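Local coordinates for flavodoxin (Bacillus cereus, PDB 6GAQ), which carries a flavin mononucleotide cofactor and probably serves as a low-potential electron donor to a number of redox enzymes, at residues S19-S24 and F95-T100; E23-L28 and L132-E137. All blocks are in the same frame, centred on the assembly; numbering follows the deposited sequence.

Interaction 1: residues S19-S24 and F95-T100. With FMN (flavin mononucleotide), chain C.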
loop_
_atom_site.group_PDB
_atom_site.type_symbol
_atom_site.label_atom_id
_atom_site.label_comp_id
_atom_site.label_asym_id
_atom_site.label_seq_id
_atom_site.Cartn_x
_atom_site.Cartn_y
_atom_site.Cartn_z
ATOM N N SER A 19 -0.409 -6.249 -13.719
ATOM C CA SER A 19 -0.430 -7.665 -14.056
ATOM C C SER A 19 -1.015 -8.536 -12.951
ATOM O O SER A 19 -1.019 -9.764 -13.089
ATOM C CB SER A 19 0.984 -8.148 -14.405
ATOM O OG SER A 19 1.857 -8.041 -13.296
ATOM N N GLY A 20 -1.502 -7.943 -11.862
ATOM C CA GLY A 20 -2.238 -8.669 -10.848
ATOM C C GLY A 20 -1.455 -9.043 -9.605
ATOM O O GLY A 20 -2.064 -9.507 -8.634
ATOM N N ASN A 21 -0.132 -8.858 -9.601
ATOM C CA ASN A 21 0.662 -9.267 -8.445
ATOM C C ASN A 21 0.354 -8.401 -7.228
ATOM O O ASN A 21 0.095 -8.921 -6.137
ATOM C CB ASN A 21 2.152 -9.214 -8.782
ATOM C CG ASN A 21 2.505 -10.048 -9.996
ATOM O OD1 ASN A 21 1.911 -11.101 -10.235
ATOM N ND2 ASN A 21 3.475 -9.582 -10.774
ATOM N N THR A 22 0.383 -7.077 -7.395
ATOM C CA THR A 22 0.051 -6.187 -6.286
ATOM C C THR A 22 -1.405 -6.350 -5.871
ATOM O O THR A 22 -1.731 -6.284 -4.679
ATOM C CB THR A 22 0.337 -4.734 -6.670
ATOM O OG1 THR A 22 1.635 -4.643 -7.272
ATOM C CG2 THR A 22 0.289 -3.836 -5.442
ATOM N N GLU A 23 -2.294 -6.561 -6.844
ATOM C CA GLU A 23 -3.703 -6.787 -6.535
ATOM C C GLU A 23 -3.884 -8.023 -5.662
ATOM O O GLU A 23 -4.695 -8.018 -4.728
ATOM C CB GLU A 23 -4.500 -6.921 -7.834
ATOM C CG GLU A 23 -5.996 -7.073 -7.647
ATOM C CD GLU A 23 -6.722 -7.275 -8.963
ATOM O OE1 GLU A 23 -6.218 -6.791 -9.999
ATOM O OE2 GLU A 23 -7.792 -7.919 -8.963
ATOM N N SER A 24 -3.132 -9.088 -5.948
ATOM C CA SER A 24 -3.217 -10.296 -5.131
ATOM C C SER A 24 -2.729 -10.035 -3.711
ATOM O O SER A 24 -3.271 -10.592 -2.748
ATOM C CB SER A 24 -2.413 -11.422 -5.779
ATOM O OG SER A 24 -2.796 -11.603 -7.131
ATOM N N PHE A 95 2.835 -1.300 0.788
ATOM C CA PHE A 95 3.308 -2.576 0.271
ATOM C C PHE A 95 3.537 -2.440 -1.228
ATOM O O PHE A 95 3.197 -1.425 -1.841
ATOM C CB PHE A 95 2.326 -3.717 0.578
ATOM C CG PHE A 95 0.986 -3.569 -0.087
ATOM C CD1 PHE A 95 0.750 -4.115 -1.340
ATOM C CD2 PHE A 95 -0.042 -2.895 0.546
ATOM C CE1 PHE A 95 -0.485 -3.983 -1.949
ATOM C CE2 PHE A 95 -1.279 -2.761 -0.056
ATOM C CZ PHE A 95 -1.501 -3.304 -1.305
ATOM N N GLY A 96 4.119 -3.474 -1.820
ATOM C CA GLY A 96 4.391 -3.449 -3.244
ATOM C C GLY A 96 4.982 -4.762 -3.706
ATOM O O GLY A 96 5.490 -5.558 -2.909
ATOM N N SER A 97 4.907 -4.969 -5.018
ATOM C CA SER A 97 5.465 -6.147 -5.671
ATOM C C SER A 97 6.465 -5.696 -6.726
ATOM O O SER A 97 6.120 -4.908 -7.615
ATOM C CB SER A 97 4.362 -6.999 -6.302
ATOM O OG SER A 97 4.908 -8.075 -7.045
ATOM N N GLY A 98 7.696 -6.198 -6.632
ATOM C CA GLY A 98 8.750 -5.869 -7.566
ATOM C C GLY A 98 9.403 -7.117 -8.136
ATOM O O GLY A 98 8.799 -8.188 -8.209
ATOM N N ASP A 99 10.659 -6.955 -8.551
ATOM C CA ASP A 99 11.440 -8.057 -9.106
ATOM C C ASP A 99 12.899 -7.773 -8.801
ATOM O O ASP A 99 13.442 -6.760 -9.253
ATOM C CB ASP A 99 11.198 -8.205 -10.617
ATOM C CG ASP A 99 12.051 -9.304 -11.253
ATOM O OD1 ASP A 99 12.046 -9.412 -12.495
ATOM O OD2 ASP A 99 12.717 -10.067 -10.520
ATOM N N THR A 100 13.529 -8.666 -8.033
ATOM C CA THR A 100 14.910 -8.481 -7.606
ATOM C C THR A 100 15.897 -8.476 -8.764
ATOM O O THR A 100 17.085 -8.221 -8.537
ATOM C CB THR A 100 15.301 -9.574 -6.610
ATOM O OG1 THR A 100 15.034 -10.864 -7.178
ATOM C CG2 THR A 100 14.518 -9.423 -5.316
HETATM N N1 FMN C . 10.516 -4.078 -10.278
HETATM C C2 FMN C . 11.278 -3.396 -9.350
HETATM O O2 FMN C . 11.318 -3.786 -8.184
HETATM N N3 FMN C . 11.995 -2.278 -9.724
HETATM C C4 FMN C . 11.954 -1.834 -11.031
HETATM O O4 FMN C . 12.592 -0.837 -11.364
HETATM C C4A FMN C . 11.188 -2.518 -11.968
HETATM N N5 FMN C . 11.146 -2.078 -13.274
HETATM C C5A FMN C . 10.387 -2.757 -14.203
HETATM C C6 FMN C . 10.347 -2.309 -15.518
HETATM C C7 FMN C . 9.585 -2.988 -16.461
HETATM C C7M FMN C . 9.545 -2.500 -17.879
HETATM C C8 FMN C . 8.862 -4.115 -16.087
HETATM C C8M FMN C . 8.038 -4.852 -17.100
HETATM C C9 FMN C . 8.902 -4.562 -14.771
HETATM C C9A FMN C . 9.664 -3.885 -13.825
HETATM N N10 FMN C . 9.697 -4.321 -12.514
HETATM C C10 FMN C . 10.467 -3.644 -11.587
HETATM C "C1'" FMN C . 8.935 -5.550 -12.100
HETATM C "C2'" FMN C . 7.500 -5.298 -11.649
HETATM O "O2'" FMN C . 7.476 -4.394 -10.568
HETATM C "C3'" FMN C . 6.903 -6.638 -11.228
HETATM O "O3'" FMN C . 6.642 -7.413 -12.378
HETATM C "C4'" FMN C . 5.631 -6.514 -10.392
HETATM O "O4'" FMN C . 5.420 -7.728 -9.707
HETATM C "C5'" FMN C . 4.393 -6.201 -11.227
HETATM O "O5'" FMN C . 3.298 -6.068 -10.345
HETATM P P FMN C . 1.776 -6.014 -10.873
HETATM O O1P FMN C . 1.343 -7.411 -11.238
HETATM O O2P FMN C . 0.883 -5.484 -9.779
HETATM O O3P FMN C . 1.683 -5.124 -12.090
#

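Interaction 2: residues E23-L28 and L132-E137. With CA (calcium ion), chain D; CA (calcium ion), chain E; FMN (flavin mononucleotide), chain C.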
loop_
_atom_site.group_PDB
_atom_site.type_symbol
_atom_site.label_atom_id
_atom_site.label_comp_id
_atom_site.label_asym_id
_atom_site.label_seq_id
_atom_site.Cartn_x
_atom_site.Cartn_y
_atom_site.Cartn_z
ATOM N N GLU A 23 -2.294 -6.561 -6.844
ATOM C CA GLU A 23 -3.703 -6.787 -6.535
ATOM C C GLU A 23 -3.884 -8.023 -5.662
ATOM O O GLU A 23 -4.695 -8.018 -4.728
ATOM C CB GLU A 23 -4.500 -6.921 -7.834
ATOM C CG GLU A 23 -5.996 -7.073 -7.647
ATOM C CD GLU A 23 -6.722 -7.275 -8.963
ATOM O OE1 GLU A 23 -6.218 -6.791 -9.999
ATOM O OE2 GLU A 23 -7.792 -7.919 -8.963
ATOM N N SER A 24 -3.132 -9.088 -5.948
ATOM C CA SER A 24 -3.217 -10.296 -5.131
ATOM C C SER A 24 -2.729 -10.035 -3.711
ATOM O O SER A 24 -3.271 -10.592 -2.748
ATOM C CB SER A 24 -2.413 -11.422 -5.779
ATOM O OG SER A 24 -2.796 -11.603 -7.131
ATOM N N ILE A 25 -1.704 -9.194 -3.561
ATOM C CA ILE A 25 -1.249 -8.808 -2.229
ATOM C C ILE A 25 -2.334 -8.021 -1.509
ATOM O O ILE A 25 -2.577 -8.219 -0.311
ATOM C CB ILE A 25 0.061 -8.005 -2.320
ATOM C CG1 ILE A 25 1.132 -8.804 -3.059
ATOM C CG2 ILE A 25 0.548 -7.623 -0.933
ATOM C CD1 ILE A 25 2.332 -7.980 -3.452
ATOM N N ALA A 26 -3.004 -7.115 -2.227
ATOM C CA ALA A 26 -4.072 -6.329 -1.621
ATOM C C ALA A 26 -5.214 -7.220 -1.149
ATOM O O ALA A 26 -5.827 -6.958 -0.107
ATOM C CB ALA A 26 -4.579 -5.283 -2.613
ATOM N N ASP A 27 -5.512 -8.283 -1.902
ATOM C CA ASP A 27 -6.580 -9.196 -1.505
ATOM C C ASP A 27 -6.221 -9.946 -0.229
ATOM O O ASP A 27 -7.073 -10.132 0.649
ATOM C CB ASP A 27 -6.879 -10.177 -2.637
ATOM C CG ASP A 27 -7.503 -9.503 -3.843
ATOM O OD1 ASP A 27 -8.124 -8.433 -3.671
ATOM O OD2 ASP A 27 -7.375 -10.042 -4.963
ATOM N N LEU A 28 -4.966 -10.386 -0.107
ATOM C CA LEU A 28 -4.548 -11.111 1.087
ATOM C C LEU A 28 -4.605 -10.220 2.322
ATOM O O LEU A 28 -5.060 -10.651 3.388
ATOM C CB LEU A 28 -3.141 -11.676 0.895
ATOM C CG LEU A 28 -2.983 -12.821 -0.108
ATOM C CD1 LEU A 28 -1.525 -12.993 -0.499
ATOM C CD2 LEU A 28 -3.541 -14.116 0.459
ATOM N N LEU A 132 7.309 -10.331 -7.396
ATOM C CA LEU A 132 6.368 -10.859 -8.392
ATOM C C LEU A 132 5.062 -11.175 -7.662
ATOM O O LEU A 132 4.635 -10.363 -6.825
ATOM C CB LEU A 132 7.017 -12.032 -9.127
ATOM C CG LEU A 132 8.198 -11.685 -10.036
ATOM C CD1 LEU A 132 8.681 -12.920 -10.784
ATOM C CD2 LEU A 132 7.794 -10.584 -10.998
ATOM N N ALA A 133 4.408 -12.314 -7.934
ATOM C CA ALA A 133 3.152 -12.682 -7.300
ATOM C C ALA A 133 3.402 -13.388 -5.972
ATOM O O ALA A 133 4.401 -14.097 -5.815
ATOM C CB ALA A 133 2.341 -13.596 -8.214
ATOM N N PRO A 134 2.513 -13.205 -4.992
ATOM C CA PRO A 134 2.623 -13.943 -3.722
ATOM C C PRO A 134 2.106 -15.373 -3.847
ATOM O O PRO A 134 1.116 -15.767 -3.224
ATOM C CB PRO A 134 1.774 -13.086 -2.774
ATOM C CG PRO A 134 0.713 -12.524 -3.655
ATOM C CD PRO A 134 1.368 -12.274 -4.993
ATOM N N GLU A 135 2.797 -16.173 -4.661
ATOM C CA GLU A 135 2.305 -17.474 -5.095
ATOM C C GLU A 135 3.044 -18.639 -4.440
ATOM O O GLU A 135 3.127 -19.726 -5.017
ATOM C CB GLU A 135 2.388 -17.583 -6.618
ATOM C CG GLU A 135 3.800 -17.505 -7.174
ATOM C CD GLU A 135 3.824 -17.319 -8.679
ATOM O OE1 GLU A 135 4.200 -16.220 -9.138
ATOM O OE2 GLU A 135 3.462 -18.270 -9.401
ATOM N N ASP A 136 3.578 -18.439 -3.239
ATOM C CA ASP A 136 4.200 -19.529 -2.499
ATOM C C ASP A 136 3.969 -19.307 -1.009
ATOM O O ASP A 136 3.417 -18.285 -0.589
ATOM C CB ASP A 136 5.688 -19.657 -2.840
ATOM C CG ASP A 136 6.527 -18.569 -2.213
ATOM O OD1 ASP A 136 6.203 -17.381 -2.403
ATOM O OD2 ASP A 136 7.520 -18.905 -1.535
ATOM N N GLU A 137 4.406 -20.281 -0.208
ATOM C CA GLU A 137 4.028 -20.316 1.203
ATOM C C GLU A 137 4.596 -19.131 1.977
ATOM O O GLU A 137 3.881 -18.505 2.767
ATOM C CB GLU A 137 4.479 -21.634 1.834
ATOM C CG GLU A 137 3.808 -21.944 3.162
ATOM C CD GLU A 137 4.027 -23.378 3.607
ATOM O OE1 GLU A 137 5.124 -23.920 3.356
ATOM O OE2 GLU A 137 3.101 -23.963 4.207
HETATM CA CA CA D . 10.004 -18.001 -1.628
HETATM CA CA CA E . 6.734 -14.386 -5.141
HETATM N N1 FMN C . 10.516 -4.078 -10.278
HETATM C C2 FMN C . 11.278 -3.396 -9.350
HETATM O O2 FMN C . 11.318 -3.786 -8.184
HETATM N N3 FMN C . 11.995 -2.278 -9.724
HETATM C C4 FMN C . 11.954 -1.834 -11.031
HETATM O O4 FMN C . 12.592 -0.837 -11.364
HETATM C C4A FMN C . 11.188 -2.518 -11.968
HETATM N N5 FMN C . 11.146 -2.078 -13.274
HETATM C C5A FMN C . 10.387 -2.757 -14.203
HETATM C C6 FMN C . 10.347 -2.309 -15.518
HETATM C C7 FMN C . 9.585 -2.988 -16.461
HETATM C C7M FMN C . 9.545 -2.500 -17.879
HETATM C C8 FMN C . 8.862 -4.115 -16.087
HETATM C C8M FMN C . 8.038 -4.852 -17.100
HETATM C C9 FMN C . 8.902 -4.562 -14.771
HETATM C C9A FMN C . 9.664 -3.885 -13.825
HETATM N N10 FMN C . 9.697 -4.321 -12.514
HETATM C C10 FMN C . 10.467 -3.644 -11.587
HETATM C "C1'" FMN C . 8.935 -5.550 -12.100
HETATM C "C2'" FMN C . 7.500 -5.298 -11.649
HETATM O "O2'" FMN C . 7.476 -4.394 -10.568
HETATM C "C3'" FMN C . 6.903 -6.638 -11.228
HETATM O "O3'" FMN C . 6.642 -7.413 -12.378
HETATM C "C4'" FMN C . 5.631 -6.514 -10.392
HETATM O "O4'" FMN C . 5.420 -7.728 -9.707
HETATM C "C5'" FMN C . 4.393 -6.201 -11.227
HETATM O "O5'" FMN C . 3.298 -6.068 -10.345
HETATM P P FMN C . 1.776 -6.014 -10.873
HETATM O O1P FMN C . 1.343 -7.411 -11.238
HETATM O O2P FMN C . 0.883 -5.484 -9.779
HETATM O O3P FMN C . 1.683 -5.124 -12.090
HETATM O O HOH W 1 9.453 -15.644 -1.115
HETATM O O HOH W 2 7.094 -15.211 -7.437
#

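Interaction 1: residues S19-S24 and F95-T100
Thr-22 and Asn-21 lean on Ser-97 and Phe-95 where the phosphate-binding loop of the flavodoxin fold, leading from strand 11-16 into helix 21-35, meets the C-terminal end of strand 91-98. Thr-22 works in two directions. Its methyl CG2 approaches the Phe-95 ring obliquely, 3.6 Å from Phe-95 CE1, while its hydroxyl OG1 passes 3.7 Å from Ser-97 CB on the way to the cofactor phosphate. With OG1 turned beside the backbone N (chi1 -47°), both donors of Thr-22 converge on one oxygen: N lies 2.9 Å and OG1 2.7 Å from FMN O2P. Ser-19 N donates to FMN O3P at 2.9 Å, in a nearly straight bond of 165°. Backbone amides of the loop and the first turn of the helix thus hold the phosphate, and the helix end would probably add to the electrostatic hold on its charge. Gly-20 sits at the N-cap, and its carbonyl O is gripped from opposite faces by N and OG of Ser-24.

Between the segments the ribityl chain supplies the polar link that their own side chains do not make directly. The amide of Asn-21 donates from ND2 to FMN O4' (2.9 Å), and the O4' hydroxyl in turn donates a hydrogen bond to Ser-97 OG at 2.7 Å. OG probably also hydrogen-bonds to Leu-132 O in the neighbouring loop, though the modelled separation is implausibly short. Farther along, beyond Gly-98, the backbone meets the isoalloxazine itself: Asp-99 N points at FMN O2 from 3.3 Å, with an N-H...O angle of 161°.

Interaction 2: residues E23-L28 and L132-E137
The carbonyl O of Ala-133, immediately ahead of the proline ring that packs on helix 21-35, has two partners: a calcium ion (chain E) at 2.5 Å and, weakly, Glu-135 N at 2.9 Å. The second bond closes an inverse gamma turn centred on Pro-134, a tight bend in the loop joining strand 122-131 to helix 137-152. The same calcium is bound by Glu-131 O, Asp-139 OD1 and a water.

Pro-134 presents its ring to the helix, and CG does most of the touching. Ile-25 CG1 comes within 3.8 Å of Pro-134 CG; it is anti to its carbonyl carbon (chi1 -56°), and the branch runs obliquely to the ring. One helical turn on, Leu-28 CD1 lies 3.9 Å from Pro-134 CG, and Ser-24 completes the seat through its CB.

Farther along the loop, Asp-136 OD2 binds a second calcium (chain D) at 2.6 Å, together with Glu-138 and a water, while OD1 weakly caps Asp-139 N at the start of helix 137-152. The helix-to-loop contact is therefore carbon-carbon packing with no hydrogen bond between the two, whereas the metals engage Ala-133 O and one carboxylate oxygen of Asp-136.

How the interactions relate
Both contacts start from helix 21-35, but they use different turns and different chemistry. Interaction 1 is the more buried: it joins the helix start to strand 91-98, and its polar groups meet largely through the cofactor. Interaction 2, nearer the surface, sets the next turns of the helix against a calcium-binding loop by apolar packing alone. They lie about 7 Å apart, centre to centre, and adjoin directly: the backbone of Gly-98 is hydrogen-bonded to that of Leu-132, and Asn-21 OD1 packs 3.2 Å from Ala-133 CB. Loop 132-137 thus borders the flavin pocket at one end and carries metal ligands beyond it.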